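Local coordinates for aromatic amino acid aminotransferase I (Candida albicans WO-1, PDB 6HNU), which probably transfers the amino group of aromatic amino acids to 2-oxoglutarate, using pyridoxal 5'-phosphate as cofactor, and is seen here with bound phenylalanine, at residues D51-K57 / E84-K88; G110-F114 / E337-N341; T397-S401 / K457-F461. One frame throughout, in Å; residues are numbered along the deposited sequence.

Contact 1. Residues D51-K57 / E84-K88; sequences DYFPFEK and EVFKK
The ring of F86 carries the side chain of K57 over one of its faces: K57 CD stands 4.0 Å from the centroid of the F86 ring, 27° off the normal, a CH-pi contact. Two adjacent strands put them there, K57 and F86 forming an antiparallel non-hydrogen-bonded pair with both side chains on the same face of the sheet and pointing the same way. K57 starts with CG between its backbone N and carbonyl carbon (chi1 85°) and then runs fully extended, which lays CD over the ring and takes the ammonium on past it to E84. There K57 NZ makes a salt bridge of 2.7 Å to E84 OE2, which it meets from above the carboxylate plane. Obliquely to the same ring sits the carbonyl of E56, whose O accepts the backbone N of K87 at 2.8 Å.

K87 works in the other direction along the loop. With CG anti to the backbone N (chi1 -180°) and an extended chain, it lies beside F55 O and delivers its ammonium to main-chain carbonyls. K87 NZ bonds F53 O at 2.8 Å, in the carbonyl plane and on a lone pair; a weak bond of 3.3 Å joins K87 NZ to D51 O, and S50 O adds another weak one. F55 O, buried by this contact, has no hydrogen-bonding partner in the model. A water accepts from K88 N and donates to E56 OE2, bridging E56 and K88 across the contact.

This is the end of a two-stranded antiparallel sheet of strands 57-62 and 81-86, joined by a long loop. Through K57 the sheet continues antiparallel into a strand of the second subunit, making it a dimer-interface element of this PLP-dependent aminotransferase.

Contact 2. Residues G110-F114 / E337-N341; sequences GLPEF and EALAN. Unlike the reference sequence in segment 110-114: L111 (reference Ser).
The first turn of helix 112-126 comes up against helix 334-377 within the PLP-dependent aminotransferase fold, the two backbones drawing nearest at F114 and N341, whose CA atoms are 5.2 Å apart. L111, which differs from the reference sequence, holds the N-cap position. L111 N gives a hydrogen bond of 2.9 Å to E337 OE2, fairly straight at 158° and received on the syn side of the carboxylate. E337 reaches it with CG anti to its backbone N (chi1 -153°) and a chain extended beyond. On one hand E337 OE2 touches L111 CB at 3.3 Å; on the other it lies 3.6 Å from F114 CD2.

F114 also meets the stem of that glutamate: E337 CG sits over one face of the ring, 4.2 Å from its centroid, in a CH-pi contact, while A340 CB approaches obliquely. V137 touches both F114 and E337 from strand 133-138.

E113 forms a salt bridge with R101, and R345 bonds both E113 O and N341 OD1, two acceptors that lie only 3.2 Å apart. N341 ND2 donates to the carbonyl O of D95, and on the amide's other side N341 OD1 rests 3.5 Å from E113 CB.

Contact 3. Residues T397-S401 / K457-F461; sequences TLDAS and KTHIF
One carboxylate oxygen, D399 OD1, takes a weak bond of 3.5 Å from T458 OG1 of the facing segment and also gathers both the backbone N and the hydroxyl of S401. This happens where strand 393-399 gives way to a 3-10 turn that stays against T458. Strands 393-399 and 459-465 are the two inner strands of the antiparallel sheet 383-384, 393-399, 459-465, 429-433, which is packed on helix 413-426. The bond from S401 N makes an Asx turn, and the short one from S401 OG, 2.6 Å, reaches D399 OD1 from the same face of the carboxylate plane. The two donors use different sides, S401 N the anti and S401 OG the syn. D399 holds CG anti to its backbone N (chi1 -179°), which brings OD1 to these donors.

L398 and I460 form the hydrogen-bonded pair. L398 N gives to I460 O at 2.9 Å. In return, I460 N gives to L398 O at 3.0 Å. T397 with F461 and D399 with H459 are the flanking non-hydrogen-bonded pairs. Beyond the strand end A400 N bonds T458 O, 2.7 Å away.

L398 and I460 point to the buried face, where L398 CB lies against I460 CG1, A400 CB meets I460 CG2, and P413 and V416 cover A400 and I460. On the other face D399 CB touches H459 NE2 at 3.8 Å, and D399 CA lies 3.7 Å from H459 CD2. The carboxylate lies toward one face of the imidazole, their planes 37° apart. Farther along, F461 turns its ring away from the neighbouring strand and packs edge-to-face with Y164, while F461 CB remains 3.7 Å from T397 OG1.

In the fold
Contact 2 is the buried member of the three, whereas contacts 1 and 3 are partly exposed strand pairings toward the periphery. Contacts 1 and 2 are neighbours: V85 CG2 touches A338 O at 4.1 Å, and helix 99-102 packs against side chains of both. Contact 3 lies on the opposite side of the chain's centre, its centre 59 Å from that of contact 1. No secondary-structure element is common to two of the contacts. Their chemistry follows their place: lysines reach an acid and loop carbonyls beside the second subunit in contact 1, a carboxylate receives a helix-start amide inside contact 2, and contact 3, touched by no other chain, relies mainly on backbone bonds.

Contact 1. Residues D51-K57 / E84-K88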
ATOM      1  N   ASP B  51      22.401  -1.987  10.227  1.00 26.71           N
ATOM      2  CA  ASP B  51      23.582  -2.904  10.256  1.00 27.86           C
ATOM      3  C   ASP B  51      23.193  -4.296   9.755  1.00 24.05           C
ATOM      4  O   ASP B  51      24.036  -4.937   9.082  1.00 24.57           O
ATOM      5  CB  ASP B  51      24.167  -3.044  11.668  1.00 30.63           C
ATOM      6  CG  ASP B  51      24.595  -1.751  12.363  1.00 38.20           C
ATOM      7  OD1 ASP B  51      24.340  -0.629  11.818  1.00 42.42           O
ATOM      8  OD2 ASP B  51      25.199  -1.865  13.460  1.00 42.94           O
ATOM      9  N   TYR B  52      21.977  -4.782  10.041  1.00 22.54           N
ATOM     10  CA  TYR B  52      21.571  -6.167   9.662  1.00 23.59           C
ATOM     11  C   TYR B  52      20.888  -6.212   8.281  1.00 20.57           C
ATOM     12  O   TYR B  52      20.750  -7.328   7.782  1.00 22.46           O
ATOM     13  CB  TYR B  52      20.695  -6.828  10.737  1.00 26.34           C
ATOM     14  CG  TYR B  52      21.295  -6.890  12.123  1.00 27.38           C
ATOM     15  CD1 TYR B  52      22.667  -6.901  12.339  1.00 27.58           C
ATOM     16  CD2 TYR B  52      20.466  -6.920  13.242  1.00 29.60           C
ATOM     17  CE1 TYR B  52      23.195  -6.922  13.625  1.00 30.70           C
ATOM     18  CE2 TYR B  52      20.980  -6.975  14.531  1.00 30.30           C
ATOM     19  CZ  TYR B  52      22.351  -6.986  14.727  1.00 31.05           C
ATOM     20  OH  TYR B  52      22.825  -7.044  16.004  1.00 29.90           O
ATOM     21  N   PHE B  53      20.432  -5.094   7.698  1.00 19.72           N
ATOM     22  CA  PHE B  53      19.727  -5.101   6.382  1.00 18.65           C
ATOM     23  C   PHE B  53      20.573  -5.923   5.409  1.00 18.59           C
ATOM     24  O   PHE B  53      21.709  -5.519   5.139  1.00 18.01           O
ATOM     25  CB  PHE B  53      19.476  -3.710   5.784  1.00 18.86           C
ATOM     26  CG  PHE B  53      18.633  -2.754   6.607  1.00 19.39           C
ATOM     27  CD1 PHE B  53      17.940  -3.171   7.738  1.00 19.16           C
ATOM     28  CD2 PHE B  53      18.505  -1.429   6.206  1.00 19.89           C
ATOM     29  CE1 PHE B  53      17.185  -2.273   8.476  1.00 20.19           C
ATOM     30  CE2 PHE B  53      17.749  -0.533   6.947  1.00 19.26           C
ATOM     31  CZ  PHE B  53      17.058  -0.969   8.049  1.00 19.77           C
ATOM     32  N   PRO B  54      20.097  -7.101   4.930  1.00 18.87           N
ATOM     33  CA  PRO B  54      20.933  -8.008   4.136  1.00 18.74           C
ATOM     34  C   PRO B  54      21.059  -7.606   2.657  1.00 19.56           C
ATOM     35  O   PRO B  54      20.930  -8.452   1.799  1.00 19.98           O
ATOM     36  CB  PRO B  54      20.214  -9.351   4.325  1.00 19.83           C
ATOM     37  CG  PRO B  54      18.741  -8.948   4.358  1.00 20.11           C
ATOM     38  CD  PRO B  54      18.754  -7.658   5.173  1.00 19.68           C
ATOM     39  N   PHE B  55      21.238  -6.316   2.402  1.00 19.02           N
ATOM     40  CA  PHE B  55      21.327  -5.718   1.040  1.00 20.22           C
ATOM     41  C   PHE B  55      22.462  -4.705   1.019  1.00 20.37           C
ATOM     42  O   PHE B  55      22.294  -3.605   1.535  1.00 19.94           O
ATOM     43  CB  PHE B  55      20.010  -5.073   0.609  1.00 19.95           C
ATOM     44  CG  PHE B  55      18.817  -5.992   0.698  1.00 19.15           C
ATOM     45  CD1 PHE B  55      18.546  -6.903  -0.306  1.00 19.23           C
ATOM     46  CD2 PHE B  55      17.970  -5.926   1.783  1.00 20.29           C
ATOM     47  CE1 PHE B  55      17.422  -7.713  -0.249  1.00 19.81           C
ATOM     48  CE2 PHE B  55      16.866  -6.762   1.856  1.00 20.06           C
ATOM     49  CZ  PHE B  55      16.590  -7.638   0.839  1.00 20.13           C
ATOM     50  N   GLU B  56      23.586  -5.096   0.419  1.00 22.10           N
ATOM     51  CA  GLU B  56      24.809  -4.257   0.366  1.00 22.39           C
ATOM     52  C   GLU B  56      24.634  -3.262  -0.773  1.00 20.44           C
ATOM     53  O   GLU B  56      25.140  -2.126  -0.688  1.00 20.80           O
ATOM     54  CB  GLU B  56      26.082  -5.106   0.191  1.00 22.03           C
ATOM     55  CG  GLU B  56      27.318  -4.271  -0.080  1.00 22.39           C
ATOM     56  CD  GLU B  56      27.639  -3.265   0.998  1.00 24.46           C
ATOM     57  OE1 GLU B  56      27.195  -3.492   2.154  1.00 25.38           O
ATOM     58  OE2 GLU B  56      28.311  -2.237   0.695  1.00 28.45           O
ATOM     59  N   LYS B  57      23.935  -3.694  -1.812  1.00 21.96           N
ATOM     60  CA  LYS B  57      23.567  -2.829  -2.935  1.00 22.64           C
ATOM     61  C   LYS B  57      22.499  -3.511  -3.777  1.00 21.53           C
ATOM     62  O   LYS B  57      22.330  -4.752  -3.670  1.00 22.56           O
ATOM     63  CB  LYS B  57      24.786  -2.472  -3.793  1.00 25.96           C
ATOM     64  CG  LYS B  57      25.174  -3.462  -4.868  1.00 26.28           C
ATOM     65  CD  LYS B  57      26.344  -2.957  -5.717  1.00 27.83           C
ATOM     66  CE  LYS B  57      26.803  -3.998  -6.714  1.00 30.88           C
ATOM     67  NZ  LYS B  57      28.063  -3.611  -7.390  1.00 31.97           N
ATOM     68  N   GLU B  84      23.373   1.838  -9.733  1.00 21.16           N
ATOM     69  CA  GLU B  84      23.745   1.168  -8.482  1.00 23.08           C
ATOM     70  C   GLU B  84      23.292   2.042  -7.320  1.00 22.66           C
ATOM     71  O   GLU B  84      23.556   3.271  -7.340  1.00 19.96           O
ATOM     72  CB  GLU B  84      25.254   0.972  -8.423  1.00 24.54           C
ATOM     73  CG  GLU B  84      25.774   0.049  -9.501  1.00 27.70           C
ATOM     74  CD  GLU B  84      27.169  -0.463  -9.178  1.00 32.06           C
ATOM     75  OE1 GLU B  84      28.002   0.385  -8.830  1.00 34.17           O
ATOM     76  OE2 GLU B  84      27.393  -1.713  -9.205  1.00 37.29           O
ATOM     77  N   VAL B  85      22.564   1.425  -6.394  1.00 22.78           N
ATOM     78  CA  VAL B  85      22.306   2.008  -5.063  1.00 21.03           C
ATOM     79  C   VAL B  85      22.949   1.123  -3.997  1.00 23.06           C
ATOM     80  O   VAL B  85      22.435   0.036  -3.668  1.00 23.09           O
ATOM     81  CB  VAL B  85      20.809   2.228  -4.836  1.00 21.19           C
ATOM     82  CG1 VAL B  85      20.626   2.982  -3.537  1.00 20.26           C
ATOM     83  CG2 VAL B  85      20.193   2.998  -6.015  1.00 22.88           C
ATOM     84  N   PHE B  86      24.046   1.612  -3.430  1.00 21.30           N
ATOM     85  CA  PHE B  86      24.719   0.986  -2.279  1.00 21.27           C
ATOM     86  C   PHE B  86      23.973   1.298  -0.980  1.00 20.87           C
ATOM     87  O   PHE B  86      23.234   2.317  -0.888  1.00 19.29           O
ATOM     88  CB  PHE B  86      26.158   1.505  -2.208  1.00 21.60           C
ATOM     89  CG  PHE B  86      27.043   0.968  -3.296  1.00 22.18           C
ATOM     90  CD1 PHE B  86      27.131   1.610  -4.522  1.00 23.38           C
ATOM     91  CD2 PHE B  86      27.800  -0.174  -3.085  1.00 23.96           C
ATOM     92  CE1 PHE B  86      27.981   1.121  -5.506  1.00 26.54           C
ATOM     93  CE2 PHE B  86      28.636  -0.669  -4.086  1.00 25.45           C
ATOM     94  CZ  PHE B  86      28.717  -0.022  -5.291  1.00 26.14           C
ATOM     95  N   LYS B  87      24.222   0.447   0.027  1.00 20.80           N
ATOM     96  CA  LYS B  87      23.733   0.611   1.414  1.00 21.84           C
ATOM     97  C   LYS B  87      24.258   1.928   1.999  1.00 21.44           C
ATOM     98  O   LYS B  87      23.457   2.650   2.656  1.00 20.23           O
ATOM     99  CB  LYS B  87      24.164  -0.607   2.241  1.00 23.25           C
ATOM    100  CG  LYS B  87      23.735  -0.616   3.706  1.00 25.47           C
ATOM    101  CD  LYS B  87      23.630  -2.042   4.207  1.00 25.84           C
ATOM    102  CE  LYS B  87      23.345  -2.163   5.672  1.00 25.01           C
ATOM    103  NZ  LYS B  87      23.426  -3.565   6.114  1.00 23.70           N
ATOM    104  N   LYS B  88      25.535   2.254   1.766  1.00 22.68           N
ATOM    105  CA  LYS B  88      26.182   3.436   2.404  1.00 26.11           C
ATOM    106  C   LYS B  88      26.261   4.612   1.423  1.00 24.19           C
ATOM    107  O   LYS B  88      26.713   4.416   0.278  1.00 22.67           O
ATOM    108  CB  LYS B  88      27.596   3.097   2.894  1.00 30.23           C
ATOM    109  CG  LYS B  88      27.693   2.004   3.956  1.00 34.94           C
ATOM    110  CD  LYS B  88      29.087   1.831   4.577  1.00 43.41           C
ATOM    111  CE  LYS B  88      30.238   2.270   3.685  1.00 49.41           C
ATOM    112  NZ  LYS B  88      31.561   1.796   4.164  1.00 53.07           N
TER
HETATM  113  O   HOH W   1      27.635   0.329   0.671  1.00 24.14           O

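Contact 2. Residues G110-F114 / E337-N341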
ATOM      1  N   GLY B 110       7.423  11.150   1.805  1.00 20.79           N
ATOM      2  CA  GLY B 110       8.268  10.498   0.785  1.00 21.93           C
ATOM      3  C   GLY B 110       9.736  10.806   1.006  1.00 24.51           C
ATOM      4  O   GLY B 110      10.052  11.678   1.859  1.00 21.96           O
ATOM      5  N   LEU B 111      10.631  10.109   0.302  1.00 21.16           N
ATOM      6  CA  LEU B 111      12.084  10.363   0.457  1.00 20.77           C
ATOM      7  C   LEU B 111      12.471  11.641  -0.283  1.00 20.80           C
ATOM      8  O   LEU B 111      11.999  11.853  -1.392  1.00 20.36           O
ATOM      9  CB  LEU B 111      12.836   9.141  -0.058  1.00 20.78           C
ATOM     10  CG  LEU B 111      12.650   7.883   0.790  1.00 21.55           C
ATOM     11  CD1 LEU B 111      12.927   6.633  -0.037  1.00 21.96           C
ATOM     12  CD2 LEU B 111      13.505   7.941   2.052  1.00 21.59           C
ATOM     13  N   PRO B 112      13.356  12.514   0.276  1.00 22.07           N
ATOM     14  CA  PRO B 112      13.574  13.861  -0.257  1.00 23.21           C
ATOM     15  C   PRO B 112      14.067  13.943  -1.712  1.00 20.54           C
ATOM     16  O   PRO B 112      13.578  14.808  -2.465  1.00 20.13           O
ATOM     17  CB  PRO B 112      14.637  14.526   0.670  1.00 22.98           C
ATOM     18  CG  PRO B 112      14.869  13.553   1.815  1.00 24.37           C
ATOM     19  CD  PRO B 112      14.115  12.274   1.512  1.00 23.96           C
ATOM     20  N   GLU B 113      15.007  13.071  -2.088  1.00 20.54           N
ATOM     21  CA  GLU B 113      15.610  13.047  -3.442  1.00 20.64           C
ATOM     22  C   GLU B 113      14.513  12.730  -4.473  1.00 19.75           C
ATOM     23  O   GLU B 113      14.483  13.348  -5.571  1.00 19.04           O
ATOM     24  CB  GLU B 113      16.731  12.005  -3.523  1.00 19.68           C
ATOM     25  CG  GLU B 113      17.943  12.352  -2.671  1.00 22.14           C
ATOM     26  CD  GLU B 113      17.904  12.036  -1.183  1.00 23.60           C
ATOM     27  OE1 GLU B 113      16.879  11.489  -0.650  1.00 22.11           O
ATOM     28  OE2 GLU B 113      18.915  12.313  -0.551  1.00 22.96           O
ATOM     29  N   PHE B 114      13.623  11.803  -4.145  1.00 18.22           N
ATOM     30  CA  PHE B 114      12.543  11.401  -5.089  1.00 18.31           C
ATOM     31  C   PHE B 114      11.528  12.539  -5.205  1.00 17.21           C
ATOM     32  O   PHE B 114      11.183  12.941  -6.338  1.00 16.21           O
ATOM     33  CB  PHE B 114      11.904  10.101  -4.623  1.00 19.16           C
ATOM     34  CG  PHE B 114      10.743   9.711  -5.501  1.00 17.45           C
ATOM     35  CD1 PHE B 114      10.960   9.274  -6.800  1.00 18.55           C
ATOM     36  CD2 PHE B 114       9.452   9.883  -5.059  1.00 19.42           C
ATOM     37  CE1 PHE B 114       9.892   8.960  -7.622  1.00 20.38           C
ATOM     38  CE2 PHE B 114       8.382   9.565  -5.874  1.00 19.89           C
ATOM     39  CZ  PHE B 114       8.609   9.091  -7.144  1.00 21.10           C
ATOM     40  N   GLU B 337      11.341   3.095  -4.706  1.00 16.45           N
ATOM     41  CA  GLU B 337      11.560   4.566  -4.657  1.00 18.05           C
ATOM     42  C   GLU B 337      13.042   4.865  -4.918  1.00 18.70           C
ATOM     43  O   GLU B 337      13.355   5.877  -5.584  1.00 17.28           O
ATOM     44  CB  GLU B 337      11.089   5.117  -3.318  1.00 20.65           C
ATOM     45  CG  GLU B 337      10.664   6.549  -3.430  1.00 23.12           C
ATOM     46  CD  GLU B 337      10.069   7.142  -2.169  1.00 23.39           C
ATOM     47  OE1 GLU B 337       9.428   6.405  -1.406  1.00 24.13           O
ATOM     48  OE2 GLU B 337      10.283   8.339  -1.967  1.00 23.13           O
ATOM     49  N   ALA B 338      13.933   4.026  -4.380  1.00 18.87           N
ATOM     50  CA  ALA B 338      15.394   4.175  -4.578  1.00 19.94           C
ATOM     51  C   ALA B 338      15.742   3.896  -6.048  1.00 19.35           C
ATOM     52  O   ALA B 338      16.527   4.691  -6.636  1.00 19.31           O
ATOM     53  CB  ALA B 338      16.154   3.271  -3.645  1.00 20.10           C
ATOM     54  N   LEU B 339      15.143   2.856  -6.647  1.00 18.61           N
ATOM     55  CA  LEU B 339      15.434   2.516  -8.059  1.00 17.48           C
ATOM     56  C   LEU B 339      14.806   3.571  -8.958  1.00 18.31           C
ATOM     57  O   LEU B 339      15.452   3.929  -9.912  1.00 17.94           O
ATOM     58  CB  LEU B 339      14.942   1.111  -8.394  1.00 20.03           C
ATOM     59  CG  LEU B 339      15.815  -0.042  -7.889  1.00 21.07           C
ATOM     60  CD1 LEU B 339      15.130  -1.390  -8.145  1.00 21.03           C
ATOM     61  CD2 LEU B 339      17.193  -0.011  -8.551  1.00 21.66           C
ATOM     62  N   ALA B 340      13.601   4.095  -8.672  1.00 17.66           N
ATOM     63  CA  ALA B 340      12.947   5.134  -9.517  1.00 16.47           C
ATOM     64  C   ALA B 340      13.785   6.413  -9.461  1.00 16.09           C
ATOM     65  O   ALA B 340      14.077   7.028 -10.485  1.00 15.19           O
ATOM     66  CB  ALA B 340      11.509   5.380  -9.063  1.00 18.16           C
ATOM     67  N   ASN B 341      14.165   6.816  -8.273  1.00 15.77           N
ATOM     68  CA  ASN B 341      15.062   7.979  -8.079  1.00 15.76           C
ATOM     69  C   ASN B 341      16.369   7.803  -8.894  1.00 15.98           C
ATOM     70  O   ASN B 341      16.801   8.784  -9.530  1.00 16.45           O
ATOM     71  CB  ASN B 341      15.332   8.193  -6.610  1.00 16.82           C
ATOM     72  CG  ASN B 341      16.204   9.404  -6.369  1.00 17.07           C
ATOM     73  OD1 ASN B 341      15.771  10.543  -6.530  1.00 20.07           O
ATOM     74  ND2 ASN B 341      17.441   9.150  -6.009  1.00 19.15           N
TER

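Contact 3. Residues T397-S401 / K457-F461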
ATOM      1  N   THR B 397     -18.791   2.689 -31.558  1.00 21.58           N
ATOM      2  CA  THR B 397     -20.212   2.933 -31.205  1.00 22.78           C
ATOM      3  C   THR B 397     -21.081   2.252 -32.282  1.00 25.32           C
ATOM      4  O   THR B 397     -20.678   2.269 -33.491  1.00 24.44           O
ATOM      5  CB  THR B 397     -20.437   4.427 -31.003  1.00 23.02           C
ATOM      6  OG1 THR B 397     -19.721   4.822 -29.834  1.00 21.33           O
ATOM      7  CG2 THR B 397     -21.887   4.835 -30.829  1.00 23.26           C
ATOM      8  N   LEU B 398     -22.168   1.588 -31.872  1.00 25.52           N
ATOM      9  CA  LEU B 398     -23.111   0.891 -32.798  1.00 23.17           C
ATOM     10  C   LEU B 398     -24.528   1.380 -32.499  1.00 23.07           C
ATOM     11  O   LEU B 398     -24.827   1.660 -31.347  1.00 20.11           O
ATOM     12  CB  LEU B 398     -23.002  -0.636 -32.654  1.00 23.47           C
ATOM     13  CG  LEU B 398     -21.626  -1.282 -32.815  1.00 24.50           C
ATOM     14  CD1 LEU B 398     -21.668  -2.768 -32.482  1.00 26.31           C
ATOM     15  CD2 LEU B 398     -21.066  -1.100 -34.219  1.00 26.99           C
ATOM     16  N   ASP B 399     -25.364   1.532 -33.533  1.00 23.59           N
ATOM     17  CA  ASP B 399     -26.787   1.923 -33.391  1.00 24.58           C
ATOM     18  C   ASP B 399     -27.555   0.616 -33.183  1.00 24.00           C
ATOM     19  O   ASP B 399     -27.729  -0.141 -34.173  1.00 21.90           O
ATOM     20  CB  ASP B 399     -27.297   2.740 -34.589  1.00 25.93           C
ATOM     21  CG  ASP B 399     -28.748   3.149 -34.426  1.00 28.61           C
ATOM     22  OD1 ASP B 399     -29.413   2.623 -33.489  1.00 27.05           O
ATOM     23  OD2 ASP B 399     -29.213   3.980 -35.219  1.00 28.72           O
ATOM     24  N   ALA B 400     -27.842   0.254 -31.929  1.00 25.76           N
ATOM     25  CA  ALA B 400     -28.426  -1.077 -31.645  1.00 22.81           C
ATOM     26  C   ALA B 400     -29.810  -1.148 -32.305  1.00 23.93           C
ATOM     27  O   ALA B 400     -30.244  -2.277 -32.622  1.00 22.13           O
ATOM     28  CB  ALA B 400     -28.512  -1.326 -30.170  1.00 23.68           C
ATOM     29  N   SER B 401     -30.452   0.009 -32.501  1.00 25.41           N
ATOM     30  CA  SER B 401     -31.819   0.131 -33.070  1.00 26.65           C
ATOM     31  C   SER B 401     -31.840  -0.374 -34.519  1.00 27.79           C
ATOM     32  O   SER B 401     -32.944  -0.639 -35.005  1.00 28.30           O
ATOM     33  CB  SER B 401     -32.353   1.537 -32.916  1.00 27.57           C
ATOM     34  OG  SER B 401     -31.922   2.380 -33.970  1.00 29.11           O
ATOM     35  N   LYS B 457     -32.146   5.608 -25.466  1.00 57.07           N
ATOM     36  CA  LYS B 457     -30.702   5.386 -25.764  1.00 53.73           C
ATOM     37  C   LYS B 457     -30.571   4.095 -26.577  1.00 44.16           C
ATOM     38  O   LYS B 457     -30.841   3.031 -26.030  1.00 54.38           O
ATOM     39  CB  LYS B 457     -29.865   5.379 -24.478  1.00 57.84           C
ATOM     40  CG  LYS B 457     -28.366   5.178 -24.696  1.00 59.67           C
ATOM     41  CD  LYS B 457     -27.450   6.134 -23.952  1.00 57.77           C
ATOM     42  CE  LYS B 457     -26.000   5.685 -23.980  1.00 54.39           C
ATOM     43  NZ  LYS B 457     -25.055   6.814 -23.795  1.00 50.19           N
ATOM     44  N   THR B 458     -30.250   4.216 -27.864  1.00 37.50           N
ATOM     45  CA  THR B 458     -30.151   3.101 -28.830  1.00 31.97           C
ATOM     46  C   THR B 458     -28.691   2.849 -29.185  1.00 27.50           C
ATOM     47  O   THR B 458     -28.427   1.918 -29.915  1.00 25.89           O
ATOM     48  CB  THR B 458     -30.918   3.413 -30.122  1.00 34.33           C
ATOM     49  OG1 THR B 458     -30.313   4.563 -30.719  1.00 36.74           O
ATOM     50  CG2 THR B 458     -32.388   3.662 -29.885  1.00 34.78           C
ATOM     51  N   HIS B 459     -27.757   3.673 -28.714  1.00 26.75           N
ATOM     52  CA  HIS B 459     -26.332   3.463 -29.088  1.00 26.28           C
ATOM     53  C   HIS B 459     -25.641   2.685 -27.966  1.00 23.15           C
ATOM     54  O   HIS B 459     -25.942   2.949 -26.788  1.00 25.78           O
ATOM     55  CB  HIS B 459     -25.623   4.774 -29.433  1.00 24.96           C
ATOM     56  CG  HIS B 459     -26.123   5.384 -30.696  1.00 26.55           C
ATOM     57  ND1 HIS B 459     -27.186   6.269 -30.698  1.00 29.43           N
ATOM     58  CD2 HIS B 459     -25.734   5.228 -31.981  1.00 29.85           C
ATOM     59  CE1 HIS B 459     -27.443   6.628 -31.936  1.00 29.01           C
ATOM     60  NE2 HIS B 459     -26.572   5.988 -32.750  1.00 29.72           N
ATOM     61  N   ILE B 460     -24.768   1.777 -28.365  1.00 20.95           N
ATOM     62  CA  ILE B 460     -23.959   0.888 -27.494  1.00 22.02           C
ATOM     63  C   ILE B 460     -22.530   1.115 -27.955  1.00 22.40           C
ATOM     64  O   ILE B 460     -22.357   1.787 -29.017  1.00 21.92           O
ATOM     65  CB  ILE B 460     -24.389  -0.584 -27.632  1.00 21.67           C
ATOM     66  CG1 ILE B 460     -24.302  -1.097 -29.071  1.00 24.67           C
ATOM     67  CG2 ILE B 460     -25.781  -0.746 -27.056  1.00 23.10           C
ATOM     68  CD1 ILE B 460     -24.441  -2.589 -29.220  1.00 24.82           C
ATOM     69  N   PHE B 461     -21.560   0.660 -27.183  1.00 18.75           N
ATOM     70  CA  PHE B 461     -20.163   0.687 -27.639  1.00 19.83           C
ATOM     71  C   PHE B 461     -19.387  -0.458 -27.032  1.00 19.80           C
ATOM     72  O   PHE B 461     -19.838  -1.055 -26.049  1.00 20.25           O
ATOM     73  CB  PHE B 461     -19.553   2.054 -27.329  1.00 19.04           C
ATOM     74  CG  PHE B 461     -19.211   2.312 -25.883  1.00 16.91           C
ATOM     75  CD1 PHE B 461     -20.206   2.684 -24.998  1.00 16.73           C
ATOM     76  CD2 PHE B 461     -17.888   2.258 -25.444  1.00 18.63           C
ATOM     77  CE1 PHE B 461     -19.906   3.005 -23.679  1.00 18.16           C
ATOM     78  CE2 PHE B 461     -17.589   2.535 -24.107  1.00 18.13           C
ATOM     79  CZ  PHE B 461     -18.605   2.922 -23.238  1.00 16.62           C
TER